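Local coordinates for HTH-type transcriptional regulator mcbR (PDB 4P9F), which represses mcbA by binding its promoter, so keeping colanic acid output and mucoidy in check, and matters for biofilm formation, at residues Glu105-Leu110 and Leu181-Leu186; His161-Ala166 and Ile206-Gln211; Gly26-Thr31 and Ser59-Gln64. All coordinates share one frame; numbering follows the deposited sequence.

How the contacts relate
Contact 1 and contact 2 both lie in the helical part of the protein, and contact 3 in the GntR-type winged helix-turn-helix part. Contact 1 is core: leucines between two antiparallel helices, with no hydrogen bond across. Contact 2 lies at the surface, about 25 Å away between centres, and mixes leucine and isoleucine packing with one weak polar bond. The two share no helix, yet helix 177-187 of contact 1 is followed directly in the chain by helix 191-210 of contact 2. Contact 3, about 40 Å from contact 1 between centres and on the opposite side of the chain's centre, is also at the surface and rests chiefly on hydrogen bonds to backbone carbonyls.

Contact 1 of 3, residues Glu105-Leu110 and Leu181-Leu186; sequences ELQELL and LLLAAL
Two helices of the all-helical FCD domain, 100-119 and 177-187, run antiparallel here, with Leu106 and Leu183 facing each other and the short axes 10.9 Å apart at 175°. Leu183 carries the contact, entering between Leu106, Gln107 and Leu110. Its CG stands anti to the backbone N (chi1 -175°), and its two methyls part from there: CD1 rests 3.8 Å from Leu106 CB, while CD2 turns to the other side and comes 3.8 Å from Leu110 CD2. The side chains of Leu110 and Leu183 slide past each other in opposite directions. One turn further along, Leu186 crosses Leu106 at about a right angle, CD1 to CD1 at 4.1 Å.

Gln107 lies at the partly exposed margin. A bend at chi2 (64°) turns CD toward Leu183, and OE1 comes 3.2 Å from Leu183 CD2, with CB beside the same methyl. Glutamine suits this margin because its aliphatic carbons can lie on a leucine, although the oxygen gains no hydrogen bond from Leu183. Helix 122-138 packs against the same group, Ala135 and Ile136 touching Leu106 and Phe132 touching Leu110; Cys194 of helix 191-210 touches Leu186. With no hydrogen bond or salt bridge between the segments, their hold on each other rests on the fit and burial of branched leucine side chains, whose two methyls can each meet a different neighbour.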
ATOM      1  N   GLU A 105      13.234   1.747 -24.351  1.00 46.79           N
ATOM      2  CA  GLU A 105      12.133   2.626 -23.932  1.00 48.95           C
ATOM      3  C   GLU A 105      12.468   3.477 -22.695  1.00 47.73           C
ATOM      4  O   GLU A 105      11.973   4.599 -22.556  1.00 46.09           O
ATOM      5  CB  GLU A 105      10.862   1.804 -23.653  1.00 59.80           C
ATOM      6  CG  GLU A 105      10.282   1.094 -24.888  1.00 68.51           C
ATOM      7  CD  GLU A 105       9.011   0.302 -24.588  1.00 74.08           C
ATOM      8  OE1 GLU A 105       8.558   0.293 -23.419  1.00 73.29           O
ATOM      9  OE2 GLU A 105       8.467  -0.314 -25.532  1.00 81.18           O
ATOM     10  N   LEU A 106      13.292   2.946 -21.790  1.00 45.34           N
ATOM     11  CA  LEU A 106      13.725   3.738 -20.635  1.00 38.13           C
ATOM     12  C   LEU A 106      14.624   4.880 -21.105  1.00 38.54           C
ATOM     13  O   LEU A 106      14.504   6.017 -20.633  1.00 39.67           O
ATOM     14  CB  LEU A 106      14.448   2.867 -19.606  1.00 40.80           C
ATOM     15  CG  LEU A 106      13.566   1.906 -18.807  1.00 40.70           C
ATOM     16  CD1 LEU A 106      14.395   0.999 -17.912  1.00 38.16           C
ATOM     17  CD2 LEU A 106      12.558   2.687 -17.973  1.00 36.99           C
ATOM     18  N   GLN A 107      15.482   4.585 -22.080  1.00 39.04           N
ATOM     19  CA  GLN A 107      16.344   5.605 -22.668  1.00 45.90           C
ATOM     20  C   GLN A 107      15.512   6.722 -23.321  1.00 52.81           C
ATOM     21  O   GLN A 107      15.840   7.903 -23.189  1.00 51.77           O
ATOM     22  CB  GLN A 107      17.284   4.972 -23.694  1.00 50.83           C
ATOM     23  CG  GLN A 107      18.242   5.956 -24.356  1.00 58.30           C
ATOM     24  CD  GLN A 107      19.210   6.589 -23.371  1.00 67.82           C
ATOM     25  OE1 GLN A 107      19.838   5.901 -22.567  1.00 69.07           O
ATOM     26  NE2 GLN A 107      19.338   7.911 -23.436  1.00 74.04           N
ATOM     27  N   GLU A 108      14.431   6.351 -24.009  1.00 56.49           N
ATOM     28  CA  GLU A 108      13.542   7.339 -24.639  1.00 54.46           C
ATOM     29  C   GLU A 108      12.872   8.233 -23.581  1.00 45.72           C
ATOM     30  O   GLU A 108      12.802   9.452 -23.732  1.00 45.20           O
ATOM     31  CB  GLU A 108      12.479   6.650 -25.506  1.00 51.70           C
ATOM     32  CG  GLU A 108      13.028   5.813 -26.643  1.00 61.45           C
ATOM     33  CD  GLU A 108      11.932   5.192 -27.500  1.00 79.07           C
ATOM     34  OE1 GLU A 108      10.787   5.705 -27.483  1.00 82.08           O
ATOM     35  OE2 GLU A 108      12.225   4.205 -28.209  1.00 84.11           O
ATOM     36  N   LEU A 109      12.392   7.627 -22.503  1.00 49.73           N
ATOM     37  CA  LEU A 109      11.774   8.409 -21.432  1.00 47.94           C
ATOM     38  C   LEU A 109      12.774   9.402 -20.826  1.00 45.43           C
ATOM     39  O   LEU A 109      12.423  10.538 -20.524  1.00 47.77           O
ATOM     40  CB  LEU A 109      11.202   7.479 -20.362  1.00 43.99           C
ATOM     41  CG  LEU A 109       9.897   6.775 -20.749  1.00 43.95           C
ATOM     42  CD1 LEU A 109       9.501   5.762 -19.706  1.00 39.42           C
ATOM     43  CD2 LEU A 109       8.778   7.787 -20.916  1.00 42.58           C
ATOM     44  N   LEU A 110      14.032   8.989 -20.704  1.00 48.92           N
ATOM     45  CA  LEU A 110      15.077   9.852 -20.162  1.00 41.74           C
ATOM     46  C   LEU A 110      15.314  11.083 -21.031  1.00 43.40           C
ATOM     47  O   LEU A 110      15.551  12.188 -20.532  1.00 40.37           O
ATOM     48  CB  LEU A 110      16.380   9.058 -20.022  1.00 45.63           C
ATOM     49  CG  LEU A 110      17.190   9.310 -18.760  1.00 57.67           C
ATOM     50  CD1 LEU A 110      16.263   9.244 -17.568  1.00 58.07           C
ATOM     51  CD2 LEU A 110      18.279   8.267 -18.630  1.00 62.89           C
ATOM     52  N   LEU A 181      22.782   7.515 -14.571  1.00 34.65           N
ATOM     53  CA  LEU A 181      23.548   6.541 -13.814  1.00 35.19           C
ATOM     54  C   LEU A 181      22.682   5.324 -13.455  1.00 32.45           C
ATOM     55  O   LEU A 181      23.145   4.192 -13.506  1.00 32.15           O
ATOM     56  CB  LEU A 181      24.134   7.199 -12.559  1.00 32.24           C
ATOM     57  CG  LEU A 181      25.248   8.220 -12.824  1.00 39.63           C
ATOM     58  CD1 LEU A 181      25.726   8.867 -11.529  1.00 36.16           C
ATOM     59  CD2 LEU A 181      26.423   7.529 -13.527  1.00 39.03           C
ATOM     60  N   LEU A 182      21.422   5.565 -13.108  1.00 31.51           N
ATOM     61  CA  LEU A 182      20.507   4.470 -12.815  1.00 29.75           C
ATOM     62  C   LEU A 182      20.287   3.593 -14.054  1.00 30.74           C
ATOM     63  O   LEU A 182      20.288   2.364 -13.972  1.00 30.83           O
ATOM     64  CB  LEU A 182      19.167   5.007 -12.313  1.00 28.52           C
ATOM     65  CG  LEU A 182      18.103   3.952 -12.085  1.00 32.78           C
ATOM     66  CD1 LEU A 182      18.601   2.951 -11.045  1.00 30.09           C
ATOM     67  CD2 LEU A 182      16.785   4.591 -11.636  1.00 28.19           C
ATOM     68  N   LEU A 183      20.091   4.223 -15.202  1.00 31.65           N
ATOM     69  CA  LEU A 183      19.870   3.462 -16.423  1.00 35.36           C
ATOM     70  C   LEU A 183      21.120   2.636 -16.784  1.00 36.79           C
ATOM     71  O   LEU A 183      21.002   1.484 -17.192  1.00 35.94           O
ATOM     72  CB  LEU A 183      19.470   4.394 -17.573  1.00 43.31           C
ATOM     73  CG  LEU A 183      19.089   3.676 -18.866  1.00 47.44           C
ATOM     74  CD1 LEU A 183      18.055   2.613 -18.557  1.00 43.27           C
ATOM     75  CD2 LEU A 183      18.573   4.650 -19.912  1.00 49.00           C
ATOM     76  N   ALA A 184      22.307   3.213 -16.595  1.00 38.18           N
ATOM     77  CA  ALA A 184      23.563   2.486 -16.800  1.00 37.15           C
ATOM     78  C   ALA A 184      23.677   1.272 -15.854  1.00 36.29           C
ATOM     79  O   ALA A 184      24.114   0.192 -16.250  1.00 36.13           O
ATOM     80  CB  ALA A 184      24.739   3.412 -16.609  1.00 37.52           C
ATOM     81  N   ALA A 185      23.281   1.466 -14.601  1.00 33.57           N
ATOM     82  CA  ALA A 185      23.307   0.389 -13.612  1.00 40.11           C
ATOM     83  C   ALA A 185      22.327  -0.726 -13.992  1.00 38.42           C
ATOM     84  O   ALA A 185      22.615  -1.908 -13.805  1.00 35.03           O
ATOM     85  CB  ALA A 185      22.978   0.939 -12.189  1.00 31.36           C
ATOM     86  N   LEU A 186      21.165  -0.341 -14.512  1.00 34.39           N
ATOM     87  CA  LEU A 186      20.170  -1.306 -14.982  1.00 35.38           C
ATOM     88  C   LEU A 186      20.732  -2.087 -16.169  1.00 34.51           C
ATOM     89  O   LEU A 186      20.631  -3.309 -16.205  1.00 36.83           O
ATOM     90  CB  LEU A 186      18.855  -0.604 -15.364  1.00 32.09           C
ATOM     91  CG  LEU A 186      18.015  -0.081 -14.182  1.00 32.46           C
ATOM     92  CD1 LEU A 186      16.894   0.838 -14.661  1.00 34.47           C
ATOM     93  CD2 LEU A 186      17.426  -1.249 -13.414  1.00 31.83           C
TER

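Contact 2 of 3, residues His161-Ala166 and Ile206-Gln211; sequences HYLYEA and IAILYQ
Leu163 and Leu209 form the closely packed side of this contact, where CD2 of Leu163 lies 3.8 Å from CD2 of Leu209 and 3.7 Å from CG2 of Ile208. One methyl of Leu163 thus touches two residues, and the Leu163 and Ile208 side chains cross at about a right angle. Leu209 starts away from helix 161-166, yet leucine's branch beyond CB lets one methyl, CD2, turn back to Leu163. Ile126 of helix 122-138 also touches Leu163.

Short helix 161-166 belongs to the helical FCD domain and here crosses the chain's last helix, 191-210, at 74°; the more exposed side of the crossing belongs to Tyr162 and Gln211. A chi1 of 166° sends the tyrosine CG toward that helix, and the ring comes to lie by residues 208-211, CE2 3.6 Å from Ile208 O. Its OH lies 3.2 Å from Gln211 CB and gives a weak hydrogen bond of 3.3 Å to Gln211 OE1, the ring and amide planes 85° apart. An alanine in place of Tyr162 would probably cost Gln211 OE1 this weak donor and open a gap beside Gln211 CB and Ile208 O. Exposed Gln211 also touches Ile167, and Gln212 meets the Tyr162 side chain.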
ATOM      1  N   HIS A 161       2.840  20.071  -4.852  1.00 27.26           N
ATOM      2  CA  HIS A 161       2.232  21.288  -5.382  1.00 29.30           C
ATOM      3  C   HIS A 161       3.179  22.476  -5.227  1.00 32.19           C
ATOM      4  O   HIS A 161       3.166  23.402  -6.037  1.00 32.12           O
ATOM      5  CB  HIS A 161       0.916  21.572  -4.676  1.00 28.10           C
ATOM      6  CG  HIS A 161       0.143  22.703  -5.276  1.00 37.41           C
ATOM      7  ND1 HIS A 161      -0.552  22.584  -6.461  1.00 37.07           N
ATOM      8  CD2 HIS A 161      -0.051  23.975  -4.851  1.00 42.48           C
ATOM      9  CE1 HIS A 161      -1.150  23.730  -6.733  1.00 38.69           C
ATOM     10  NE2 HIS A 161      -0.860  24.589  -5.775  1.00 40.64           N
ATOM     11  N   TYR A 162       4.014  22.413  -4.197  1.00 36.91           N
ATOM     12  CA  TYR A 162       5.028  23.423  -3.919  1.00 38.27           C
ATOM     13  C   TYR A 162       5.997  23.644  -5.087  1.00 37.98           C
ATOM     14  O   TYR A 162       6.452  24.764  -5.333  1.00 39.53           O
ATOM     15  CB  TYR A 162       5.801  23.000  -2.670  1.00 33.06           C
ATOM     16  CG  TYR A 162       7.100  23.734  -2.422  1.00 37.60           C
ATOM     17  CD1 TYR A 162       7.102  25.018  -1.876  1.00 35.07           C
ATOM     18  CD2 TYR A 162       8.322  23.141  -2.708  1.00 44.89           C
ATOM     19  CE1 TYR A 162       8.276  25.679  -1.624  1.00 36.37           C
ATOM     20  CE2 TYR A 162       9.511  23.802  -2.461  1.00 49.20           C
ATOM     21  CZ  TYR A 162       9.482  25.071  -1.924  1.00 42.03           C
ATOM     22  OH  TYR A 162      10.664  25.725  -1.686  1.00 51.11           O
ATOM     23  N   LEU A 163       6.282  22.576  -5.825  1.00 36.95           N
ATOM     24  CA  LEU A 163       7.222  22.630  -6.947  1.00 37.80           C
ATOM     25  C   LEU A 163       6.836  23.628  -8.042  1.00 42.73           C
ATOM     26  O   LEU A 163       7.703  24.303  -8.613  1.00 43.05           O
ATOM     27  CB  LEU A 163       7.373  21.240  -7.574  1.00 42.69           C
ATOM     28  CG  LEU A 163       7.913  20.158  -6.633  1.00 41.47           C
ATOM     29  CD1 LEU A 163       7.971  18.792  -7.318  1.00 36.71           C
ATOM     30  CD2 LEU A 163       9.282  20.566  -6.109  1.00 43.45           C
ATOM     31  N   TYR A 164       5.543  23.729  -8.328  1.00 39.04           N
ATOM     32  CA  TYR A 164       5.101  24.575  -9.418  1.00 42.68           C
ATOM     33  C   TYR A 164       5.297  26.044  -9.093  1.00 51.45           C
ATOM     34  O   TYR A 164       5.668  26.830  -9.959  1.00 54.20           O
ATOM     35  CB  TYR A 164       3.630  24.294  -9.746  1.00 40.09           C
ATOM     36  CG  TYR A 164       3.410  22.909 -10.309  1.00 41.26           C
ATOM     37  CD1 TYR A 164       3.622  22.653 -11.655  1.00 41.54           C
ATOM     38  CD2 TYR A 164       3.004  21.856  -9.493  1.00 41.62           C
ATOM     39  CE1 TYR A 164       3.437  21.406 -12.178  1.00 40.82           C
ATOM     40  CE2 TYR A 164       2.809  20.583 -10.011  1.00 36.81           C
ATOM     41  CZ  TYR A 164       3.032  20.368 -11.361  1.00 42.46           C
ATOM     42  OH  TYR A 164       2.843  19.126 -11.920  1.00 34.66           O
ATOM     43  N   GLU A 165       5.140  26.386  -7.823  1.00 52.78           N
ATOM     44  CA  GLU A 165       5.150  27.780  -7.413  1.00 63.03           C
ATOM     45  C   GLU A 165       6.556  28.274  -7.114  1.00 51.71           C
ATOM     46  O   GLU A 165       6.904  29.413  -7.432  1.00 59.01           O
ATOM     47  CB  GLU A 165       4.255  27.979  -6.186  1.00 73.41           C
ATOM     48  N   ALA A 166       7.386  27.409  -6.544  1.00 41.56           N
ATOM     49  CA  ALA A 166       8.629  27.890  -5.966  1.00 45.35           C
ATOM     50  C   ALA A 166       9.910  27.409  -6.633  1.00 49.62           C
ATOM     51  O   ALA A 166      10.951  28.048  -6.491  1.00 54.23           O
ATOM     52  CB  ALA A 166       8.670  27.499  -4.494  1.00 43.66           C
ATOM     53  N   ILE A 206      13.521  14.550  -2.552  1.00 34.99           N
ATOM     54  CA  ILE A 206      12.922  14.805  -1.245  1.00 35.62           C
ATOM     55  C   ILE A 206      13.470  16.088  -0.619  1.00 36.40           C
ATOM     56  O   ILE A 206      12.722  16.873  -0.023  1.00 34.00           O
ATOM     57  CB  ILE A 206      13.177  13.599  -0.290  1.00 36.00           C
ATOM     58  CG1 ILE A 206      12.311  12.395  -0.691  1.00 39.83           C
ATOM     59  CG2 ILE A 206      12.893  13.937   1.167  1.00 35.71           C
ATOM     60  CD1 ILE A 206      12.745  11.095  -0.006  1.00 31.83           C
ATOM     61  N   ALA A 207      14.773  16.305  -0.770  1.00 30.59           N
ATOM     62  CA  ALA A 207      15.425  17.487  -0.232  1.00 34.24           C
ATOM     63  C   ALA A 207      14.768  18.757  -0.773  1.00 36.27           C
ATOM     64  O   ALA A 207      14.603  19.750  -0.060  1.00 42.07           O
ATOM     65  CB  ALA A 207      16.916  17.464  -0.571  1.00 32.57           C
ATOM     66  N   ILE A 208      14.385  18.714  -2.041  1.00 30.50           N
ATOM     67  CA  ILE A 208      13.667  19.814  -2.662  1.00 36.17           C
ATOM     68  C   ILE A 208      12.285  20.003  -2.036  1.00 40.25           C
ATOM     69  O   ILE A 208      11.863  21.133  -1.776  1.00 35.83           O
ATOM     70  CB  ILE A 208      13.519  19.584  -4.175  1.00 39.85           C
ATOM     71  CG1 ILE A 208      14.894  19.411  -4.811  1.00 50.13           C
ATOM     72  CG2 ILE A 208      12.773  20.748  -4.834  1.00 38.37           C
ATOM     73  CD1 ILE A 208      14.832  19.052  -6.265  1.00 60.12           C
ATOM     74  N   LEU A 209      11.586  18.898  -1.793  1.00 35.72           N
ATOM     75  CA  LEU A 209      10.240  18.991  -1.239  1.00 35.89           C
ATOM     76  C   LEU A 209      10.236  19.584   0.158  1.00 32.70           C
ATOM     77  O   LEU A 209       9.306  20.299   0.513  1.00 36.89           O
ATOM     78  CB  LEU A 209       9.559  17.618  -1.194  1.00 34.17           C
ATOM     79  CG  LEU A 209       9.269  16.947  -2.531  1.00 34.36           C
ATOM     80  CD1 LEU A 209       8.452  15.689  -2.310  1.00 31.64           C
ATOM     81  CD2 LEU A 209       8.537  17.924  -3.465  1.00 38.51           C
ATOM     82  N   TYR A 210      11.273  19.301   0.945  1.00 31.80           N
ATOM     83  CA  TYR A 210      11.290  19.748   2.339  1.00 39.60           C
ATOM     84  C   TYR A 210      11.438  21.252   2.460  1.00 39.86           C
ATOM     85  O   TYR A 210      11.129  21.813   3.506  1.00 39.39           O
ATOM     86  CB  TYR A 210      12.409  19.068   3.125  1.00 44.26           C
ATOM     87  CG  TYR A 210      12.032  17.710   3.645  1.00 52.84           C
ATOM     88  CD1 TYR A 210      11.278  16.852   2.873  1.00 59.04           C
ATOM     89  CD2 TYR A 210      12.450  17.271   4.899  1.00 61.23           C
ATOM     90  CE1 TYR A 210      10.936  15.603   3.322  1.00 67.97           C
ATOM     91  CE2 TYR A 210      12.108  16.008   5.361  1.00 65.69           C
ATOM     92  CZ  TYR A 210      11.348  15.180   4.553  1.00 72.13           C
ATOM     93  OH  TYR A 210      10.978  13.914   4.947  1.00 75.71           O
ATOM     94  N   GLN A 211      11.858  21.914   1.385  1.00 36.23           N
ATOM     95  CA  GLN A 211      12.032  23.364   1.446  1.00 39.36           C
ATOM     96  C   GLN A 211      10.695  24.065   1.746  1.00 40.36           C
ATOM     97  O   GLN A 211      10.682  25.200   2.200  1.00 43.46           O
ATOM     98  CB  GLN A 211      12.597  23.898   0.128  1.00 40.98           C
ATOM     99  CG  GLN A 211      13.967  23.360  -0.286  1.00 52.02           C
ATOM    100  CD  GLN A 211      14.382  23.845  -1.685  1.00 67.62           C
ATOM    101  OE1 GLN A 211      13.660  24.612  -2.335  1.00 70.41           O
ATOM    102  NE2 GLN A 211      15.534  23.382  -2.153  1.00 67.01           N
TER

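Contact 3 of 3, residues Gly26-Thr31 and Ser59-Gln64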
ATOM      1  N   GLY A  26      -5.470  20.701   0.985  1.00 31.95           N
ATOM      2  CA  GLY A  26      -6.574  21.447   1.574  1.00 35.06           C
ATOM      3  C   GLY A  26      -7.661  21.894   0.601  1.00 36.45           C
ATOM      4  O   GLY A  26      -8.719  22.338   1.049  1.00 31.61           O
ATOM      5  N   ALA A  27      -7.414  21.801  -0.711  1.00 30.45           N
ATOM      6  CA  ALA A  27      -8.394  22.289  -1.683  1.00 34.43           C
ATOM      7  C   ALA A  27      -9.729  21.566  -1.576  1.00 35.26           C
ATOM      8  O   ALA A  27      -9.786  20.344  -1.387  1.00 28.50           O
ATOM      9  CB  ALA A  27      -7.862  22.150  -3.115  1.00 26.72           C
ATOM     10  N   ARG A  28     -10.796  22.328  -1.774  1.00 30.46           N
ATOM     11  CA  ARG A  28     -12.144  21.792  -1.683  1.00 30.64           C
ATOM     12  C   ARG A  28     -12.574  21.402  -3.095  1.00 26.89           C
ATOM     13  O   ARG A  28     -12.585  22.224  -4.010  1.00 30.56           O
ATOM     14  CB  ARG A  28     -13.095  22.836  -1.063  1.00 29.04           C
ATOM     15  CG  ARG A  28     -14.574  22.443  -1.065  1.00 30.13           C
ATOM     16  CD  ARG A  28     -15.458  23.478  -0.317  1.00 32.10           C
ATOM     17  NE  ARG A  28     -16.866  23.240  -0.614  1.00 30.91           N
ATOM     18  CZ  ARG A  28     -17.641  22.399   0.063  1.00 34.29           C
ATOM     19  NH1 ARG A  28     -17.140  21.744   1.109  1.00 28.29           N
ATOM     20  NH2 ARG A  28     -18.922  22.224  -0.292  1.00 31.22           N
ATOM     21  N   LEU A  29     -12.862  20.122  -3.281  1.00 21.72           N
ATOM     22  CA  LEU A  29     -13.306  19.595  -4.571  1.00 23.25           C
ATOM     23  C   LEU A  29     -14.813  19.395  -4.565  1.00 26.37           C
ATOM     24  O   LEU A  29     -15.325  18.620  -3.756  1.00 29.33           O
ATOM     25  CB  LEU A  29     -12.598  18.274  -4.870  1.00 22.60           C
ATOM     26  CG  LEU A  29     -11.082  18.286  -4.637  1.00 28.42           C
ATOM     27  CD1 LEU A  29     -10.468  16.893  -4.895  1.00 22.10           C
ATOM     28  CD2 LEU A  29     -10.403  19.350  -5.500  1.00 23.81           C
ATOM     29  N   ILE A  30     -15.509  20.012  -5.509  1.00 27.76           N
ATOM     30  CA  ILE A  30     -16.971  19.928  -5.546  1.00 31.22           C
ATOM     31  C   ILE A  30     -17.374  18.944  -6.645  1.00 27.45           C
ATOM     32  O   ILE A  30     -17.069  19.161  -7.823  1.00 24.20           O
ATOM     33  CB  ILE A  30     -17.627  21.328  -5.769  1.00 29.10           C
ATOM     34  CG1 ILE A  30     -17.336  22.256  -4.580  1.00 35.38           C
ATOM     35  CG2 ILE A  30     -19.157  21.220  -6.008  1.00 22.40           C
ATOM     36  CD1 ILE A  30     -16.209  23.214  -4.811  1.00 44.23           C
ATOM     37  N   THR A  31     -17.981  17.826  -6.245  1.00 17.70           N
ATOM     38  CA  THR A  31     -18.388  16.768  -7.179  1.00 21.29           C
ATOM     39  C   THR A  31     -19.102  17.313  -8.435  1.00 25.93           C
ATOM     40  O   THR A  31     -18.754  16.973  -9.567  1.00 22.12           O
ATOM     41  CB  THR A  31     -19.287  15.755  -6.443  1.00 27.83           C
ATOM     42  OG1 THR A  31     -18.620  15.347  -5.240  1.00 26.78           O
ATOM     43  CG2 THR A  31     -19.572  14.539  -7.292  1.00 24.51           C
ATOM     44  N   SER A  59     -10.320  13.327   1.505  1.00 22.29           N
ATOM     45  CA  SER A  59     -11.171  13.379   2.685  1.00 27.42           C
ATOM     46  C   SER A  59     -12.589  13.847   2.318  1.00 32.28           C
ATOM     47  O   SER A  59     -12.767  14.624   1.390  1.00 27.77           O
ATOM     48  CB  SER A  59     -10.586  14.340   3.734  1.00 37.33           C
ATOM     49  OG  SER A  59      -9.320  13.899   4.183  1.00 43.59           O
ATOM     50  N   VAL A  60     -13.579  13.393   3.078  1.00 26.85           N
ATOM     51  CA  VAL A  60     -14.946  13.859   2.952  1.00 31.59           C
ATOM     52  C   VAL A  60     -15.051  15.304   3.449  1.00 33.82           C
ATOM     53  O   VAL A  60     -14.426  15.670   4.438  1.00 30.87           O
ATOM     54  CB  VAL A  60     -15.897  12.965   3.764  1.00 38.10           C
ATOM     55  CG1 VAL A  60     -17.278  13.579   3.831  1.00 43.35           C
ATOM     56  CG2 VAL A  60     -15.925  11.561   3.159  1.00 37.58           C
ATOM     57  N   ALA A  61     -15.792  16.132   2.721  1.00 35.61           N
ATOM     58  CA  ALA A  61     -16.091  17.514   3.122  1.00 30.76           C
ATOM     59  C   ALA A  61     -17.612  17.759   3.102  1.00 27.69           C
ATOM     60  O   ALA A  61     -18.344  17.002   2.474  1.00 31.61           O
ATOM     61  CB  ALA A  61     -15.356  18.507   2.191  1.00 24.62           C
ATOM     62  N   PRO A  62     -18.093  18.793   3.813  1.00 35.26           N
ATOM     63  CA  PRO A  62     -19.528  19.115   3.843  1.00 33.65           C
ATOM     64  C   PRO A  62     -20.165  19.344   2.460  1.00 36.14           C
ATOM     65  O   PRO A  62     -19.493  19.838   1.538  1.00 30.45           O
ATOM     66  CB  PRO A  62     -19.577  20.404   4.662  1.00 38.31           C
ATOM     67  CG  PRO A  62     -18.371  20.345   5.525  1.00 41.85           C
ATOM     68  CD  PRO A  62     -17.320  19.669   4.715  1.00 38.11           C
ATOM     69  N   ALA A  63     -21.422  18.937   2.314  1.00 40.16           N
ATOM     70  CA  ALA A  63     -22.227  19.255   1.127  1.00 45.75           C
ATOM     71  C   ALA A  63     -21.757  18.664  -0.209  1.00 42.27           C
ATOM     72  O   ALA A  63     -21.523  19.414  -1.165  1.00 35.50           O
ATOM     73  CB  ALA A  63     -22.364  20.796   0.989  1.00 37.00           C
ATOM     74  N   GLN A  64     -21.551  17.345  -0.258  1.00 43.12           N
ATOM     75  CA  GLN A  64     -21.186  16.653  -1.512  1.00 41.62           C
ATOM     76  C   GLN A  64     -19.873  17.157  -2.114  1.00 35.89           C
ATOM     77  O   GLN A  64     -19.785  17.564  -3.297  1.00 30.64           O
ATOM     78  CB  GLN A  64     -22.330  16.775  -2.532  1.00 44.92           C
ATOM     79  CG  GLN A  64     -23.609  16.075  -2.067  1.00 60.15           C
ATOM     80  CD  GLN A  64     -24.804  16.359  -2.960  1.00 74.91           C
ATOM     81  OE1 GLN A  64     -24.776  17.270  -3.789  1.00 79.64           O
ATOM     82  NE2 GLN A  64     -25.866  15.573  -2.795  1.00 81.86           N
TER
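Arg28 and Pro62 make the main polar link in this part of the winged helix-turn-helix domain of the GntR family. The guanidinium meets the carbonyl end-on, NH1 and NH2 both donating to Pro62 O at 3.1 Å, with N-H...O angles near 145°. The oxygen lies near the guanidinium plane, so the two N-H groups form a fork around a single acceptor. Arginine suits the task because its two terminal nitrogens can share one oxygen, and its long chain can cross to the turn: CG is anti to the backbone N (chi1 173°), and the chain stays extended as far as NE. Around the fork, Ala61 CB lies 3.9 Å from NH1, and Ala63 CB is at the edge of the group, 3.9 Å from NH2. These small side chains permit the close approach of a broad, flat cation.

The second link is at Thr31, where helix 31-38, the first of the helix-turn-helix motif, begins just after Ile30 in the N-cap position. Thr31 N gives a weak hydrogen bond to Gln64 O, and the hydroxyl lies near the same oxygen. Threonine suits this buried place: its hydroxyl is small enough to sit by Gln64 O while the side chain packs on Ile42, Arg46 and Leu49 of helix 42-54 as well as Phe66.

Further out, strands 28-30 and 59-61 are the outer strands of a three-stranded antiparallel sheet and do not pair directly. Strand 65-67 lies between them, Leu29 bonding through the backbone to Phe66 and Ser59 to Thr67. The turn of residues 62-64 leads from strand 59-61 into that central strand, with Ala63 and Gln64 both at positive phi. It carries Gln64 O to within 3.2 Å of Thr31 OG1.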